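PDB 3BE4: adenylate kinase from Cryptosporidium parvum Iowa II, which probably transfers a phosphoryl group reversibly between ATP and AMP, and here holds the two-substrate mimic bis(adenosine)-5'-pentaphosphate. Local coordinates for residues C22-K27 with Q212-L217. Sequence-based numbering, arbitrary orientation.
Sequences CEFIKK and QIKKIL
In I213 a chi1 of -65° sets CG1 beside the backbone N and leaves CG2 anti to it, and that methyl meets the ring of F24. The phenyl group reaches across between two helices whose local axes are 11.7 Å apart at closest approach, an example of a large aromatic side chain joining helices that lie too far apart for close backbone contact. Its chi1 of 97° is well displaced from a staggered value, and its CB points toward 212-217. I213 CG2 lies 3.7 Å from F24 CZ, at the ring edge and near its plane.

In the P-loop kinase fold of adenylate kinase, helix 18-29 follows the first strand and its phosphate-binding loop, and the C-terminal helix 206-216 packs beside it at a local angle of 39°. I213 also touches V200, I116 and F118 of the central parallel sheet, so the isoleucine end of the contact reaches the sheet, while F24 and K214 are only partly buried. K214 approaches the ring obliquely, its CG and CE each 3.7 Å from F24 CE2, and its methylenes pass the CZ-CE2-CD2 side. Within helix 18-29, I25 CG1 lies 3.6 Å above one face of the F24 ring, displaced toward its rim, while I25 CD1 makes a looser contact of 4.3 Å with I213 CG2. The lysine's ammonium group forms a salt bridge with E28, tying its polar end back to helix 18-29.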
ATOM      1  N   CYS A  22      -4.780  -5.006  -3.632  1.00 15.25           N
ATOM      2  CA  CYS A  22      -3.569  -5.531  -4.321  1.00 15.62           C
ATOM      3  C   CYS A  22      -3.613  -7.059  -4.470  1.00 18.60           C
ATOM      4  O   CYS A  22      -2.941  -7.604  -5.299  1.00 19.17           O
ATOM      5  CB  CYS A  22      -2.274  -5.067  -3.705  1.00 17.50           C
ATOM      6  SG  CYS A  22      -2.021  -3.335  -3.985  1.00 19.13           S
ATOM      7  N   GLU A  23      -4.358  -7.720  -3.601  1.00 18.33           N
ATOM      8  CA  GLU A  23      -4.505  -9.156  -3.770  1.00 21.93           C
ATOM      9  C   GLU A  23      -5.132  -9.468  -5.102  1.00 22.61           C
ATOM     10  O   GLU A  23      -4.666 -10.411  -5.790  1.00 23.32           O
ATOM     11  CB  GLU A  23      -5.343  -9.776  -2.618  1.00 24.59           C
ATOM     12  CG  GLU A  23      -5.639 -11.277  -2.916  1.00 32.31           C
ATOM     13  CD  GLU A  23      -4.695 -12.129  -2.050  1.00 48.18           C
ATOM     14  OE1 GLU A  23      -3.496 -11.710  -1.837  1.00 45.83           O
ATOM     15  OE2 GLU A  23      -5.193 -13.166  -1.520  1.00 52.21           O
ATOM     16  N   PHE A  24      -6.223  -8.813  -5.497  1.00 21.72           N
ATOM     17  CA  PHE A  24      -6.817  -9.174  -6.833  1.00 23.51           C
ATOM     18  C   PHE A  24      -5.906  -8.607  -7.875  1.00 21.01           C
ATOM     19  O   PHE A  24      -5.782  -9.187  -8.921  1.00 22.57           O
ATOM     20  CB  PHE A  24      -8.314  -8.806  -7.136  1.00 27.93           C
ATOM     21  CG  PHE A  24      -8.529  -7.520  -7.922  1.00 25.58           C
ATOM     22  CD1 PHE A  24      -8.574  -6.314  -7.208  1.00 26.08           C
ATOM     23  CD2 PHE A  24      -8.765  -7.488  -9.262  1.00 28.16           C
ATOM     24  CE1 PHE A  24      -8.775  -5.041  -7.823  1.00 31.47           C
ATOM     25  CE2 PHE A  24      -8.984  -6.264  -9.923  1.00 23.39           C
ATOM     26  CZ  PHE A  24      -8.976  -4.984  -9.187  1.00 28.68           C
ATOM     27  N   ILE A  25      -5.365  -7.391  -7.687  1.00 18.83           N
ATOM     28  CA  ILE A  25      -4.559  -6.816  -8.788  1.00 16.59           C
ATOM     29  C   ILE A  25      -3.345  -7.690  -9.121  1.00 19.65           C
ATOM     30  O   ILE A  25      -3.009  -7.901 -10.302  1.00 20.10           O
ATOM     31  CB  ILE A  25      -4.101  -5.388  -8.363  1.00 14.70           C
ATOM     32  CG1 ILE A  25      -5.299  -4.414  -8.301  1.00 18.39           C
ATOM     33  CG2 ILE A  25      -3.031  -4.852  -9.345  1.00 18.63           C
ATOM     34  CD1 ILE A  25      -4.895  -3.013  -7.668  1.00 19.28           C
ATOM     35  N   LYS A  26      -2.623  -8.232  -8.124  1.00 18.96           N
ATOM     36  CA  LYS A  26      -1.467  -9.107  -8.338  1.00 21.24           C
ATOM     37  C   LYS A  26      -1.926 -10.299  -9.110  1.00 23.96           C
ATOM     38  O   LYS A  26      -1.233 -10.729 -10.066  1.00 25.69           O
ATOM     39  CB  LYS A  26      -1.061  -9.737  -6.965  1.00 25.06           C
ATOM     40  CG  LYS A  26      -0.232  -8.984  -6.340  1.00 30.29           C
ATOM     41  CD  LYS A  26      -0.133  -9.456  -4.831  1.00 30.51           C
ATOM     42  CE  LYS A  26      -0.226 -10.931  -4.477  1.00 36.62           C
ATOM     43  NZ  LYS A  26       0.169 -11.036  -2.952  1.00 37.96           N
ATOM     44  N   LYS A  27      -3.041 -10.841  -8.727  1.00 24.59           N
ATOM     45  CA  LYS A  27      -3.400 -12.151  -9.231  1.00 28.86           C
ATOM     46  C   LYS A  27      -4.025 -11.934 -10.621  1.00 27.67           C
ATOM     47  O   LYS A  27      -3.627 -12.629 -11.576  1.00 32.48           O
ATOM     48  CB  LYS A  27      -4.357 -12.839  -8.294  1.00 30.88           C
ATOM     49  N   GLN A 212     -14.757  -0.924  -9.302  1.00 18.58           N
ATOM     50  CA  GLN A 212     -14.378   0.315  -9.738  1.00 20.59           C
ATOM     51  C   GLN A 212     -12.947   0.374 -10.206  1.00 21.67           C
ATOM     52  O   GLN A 212     -12.645   1.163 -11.100  1.00 21.43           O
ATOM     53  CB  GLN A 212     -14.526   1.325  -8.611  1.00 22.06           C
ATOM     54  CG  GLN A 212     -15.947   1.639  -8.192  1.00 20.57           C
ATOM     55  CD  GLN A 212     -15.782   2.605  -7.015  1.00 24.75           C
ATOM     56  OE1 GLN A 212     -15.507   3.760  -7.147  1.00 26.27           O
ATOM     57  NE2 GLN A 212     -15.794   2.001  -5.797  1.00 36.53           N
ATOM     58  N   ILE A 213     -12.083  -0.384  -9.547  1.00 17.56           N
ATOM     59  CA  ILE A 213     -10.748  -0.476 -10.005  1.00 19.70           C
ATOM     60  C   ILE A 213     -10.623  -1.146 -11.384  1.00 22.07           C
ATOM     61  O   ILE A 213      -9.890  -0.611 -12.250  1.00 21.72           O
ATOM     62  CB  ILE A 213      -9.808  -1.113  -8.930  1.00 21.31           C
ATOM     63  CG1 ILE A 213      -9.763  -0.131  -7.734  1.00 20.35           C
ATOM     64  CG2 ILE A 213      -8.389  -1.390  -9.595  1.00 20.06           C
ATOM     65  CD1 ILE A 213      -8.993  -0.816  -6.557  1.00 23.92           C
ATOM     66  N   LYS A 214     -11.329  -2.211 -11.590  1.00 21.96           N
ATOM     67  CA  LYS A 214     -11.333  -2.868 -12.917  1.00 24.44           C
ATOM     68  C   LYS A 214     -11.793  -1.929 -14.044  1.00 24.80           C
ATOM     69  O   LYS A 214     -11.314  -2.029 -15.199  1.00 24.00           O
ATOM     70  CB  LYS A 214     -12.239  -4.081 -12.934  1.00 24.13           C
ATOM     71  CG  LYS A 214     -11.672  -5.275 -12.191  1.00 25.76           C
ATOM     72  CD  LYS A 214     -12.657  -6.363 -11.955  1.00 36.58           C
ATOM     73  CE  LYS A 214     -11.907  -7.633 -11.697  1.00 44.78           C
ATOM     74  NZ  LYS A 214     -12.740  -8.847 -11.841  1.00 51.84           N
ATOM     75  N   LYS A 215     -12.651  -0.968 -13.736  1.00 23.03           N
ATOM     76  CA  LYS A 215     -13.109  -0.007 -14.749  1.00 27.72           C
ATOM     77  C   LYS A 215     -12.047   0.942 -15.178  1.00 28.32           C
ATOM     78  O   LYS A 215     -12.035   1.434 -16.342  1.00 27.30           O
ATOM     79  CB  LYS A 215     -14.294   0.836 -14.189  1.00 30.12           C
ATOM     80  CG  LYS A 215     -15.601   0.059 -14.296  1.00 31.93           C
ATOM     81  CD  LYS A 215     -16.800   0.981 -13.845  1.00 34.64           C
ATOM     82  CE  LYS A 215     -16.423   2.329 -13.013  1.00 41.86           C
ATOM     83  NZ  LYS A 215     -17.205   2.640 -11.653  1.00 40.17           N
ATOM     84  N   ILE A 216     -11.111   1.237 -14.285  1.00 23.95           N
ATOM     85  CA  ILE A 216     -10.026   2.110 -14.555  1.00 28.05           C
ATOM     86  C   ILE A 216      -8.828   1.400 -15.198  1.00 28.41           C
ATOM     87  O   ILE A 216      -8.060   2.064 -15.895  1.00 32.66           O
ATOM     88  CB  ILE A 216      -9.481   2.675 -13.202  1.00 26.43           C
ATOM     89  CG1 ILE A 216     -10.394   3.712 -12.592  1.00 31.43           C
ATOM     90  CG2 ILE A 216      -8.065   3.399 -13.380  1.00 29.41           C
ATOM     91  CD1 ILE A 216     -10.054   3.956 -11.156  1.00 30.10           C
ATOM     92  N   LEU A 217      -8.597   0.134 -14.907  1.00 30.33           N
ATOM     93  CA  LEU A 217      -7.443  -0.636 -15.446  1.00 32.19           C
ATOM     94  C   LEU A 217      -7.749  -1.189 -16.844  1.00 36.31           C
ATOM     95  O   LEU A 217      -8.922  -1.037 -17.233  1.00 35.32           O
ATOM     96  CB  LEU A 217      -7.083  -1.799 -14.511  1.00 32.26           C
ATOM     97  CG  LEU A 217      -6.460  -1.238 -13.215  1.00 27.56           C
ATOM     98  CD1 LEU A 217      -5.953  -2.354 -12.280  1.00 30.29           C
ATOM     99  CD2 LEU A 217      -5.392  -0.212 -13.524  1.00 29.25           C
ATOM    100  OXT LEU A 217      -6.888  -1.775 -17.586  1.00 38.26           O
TER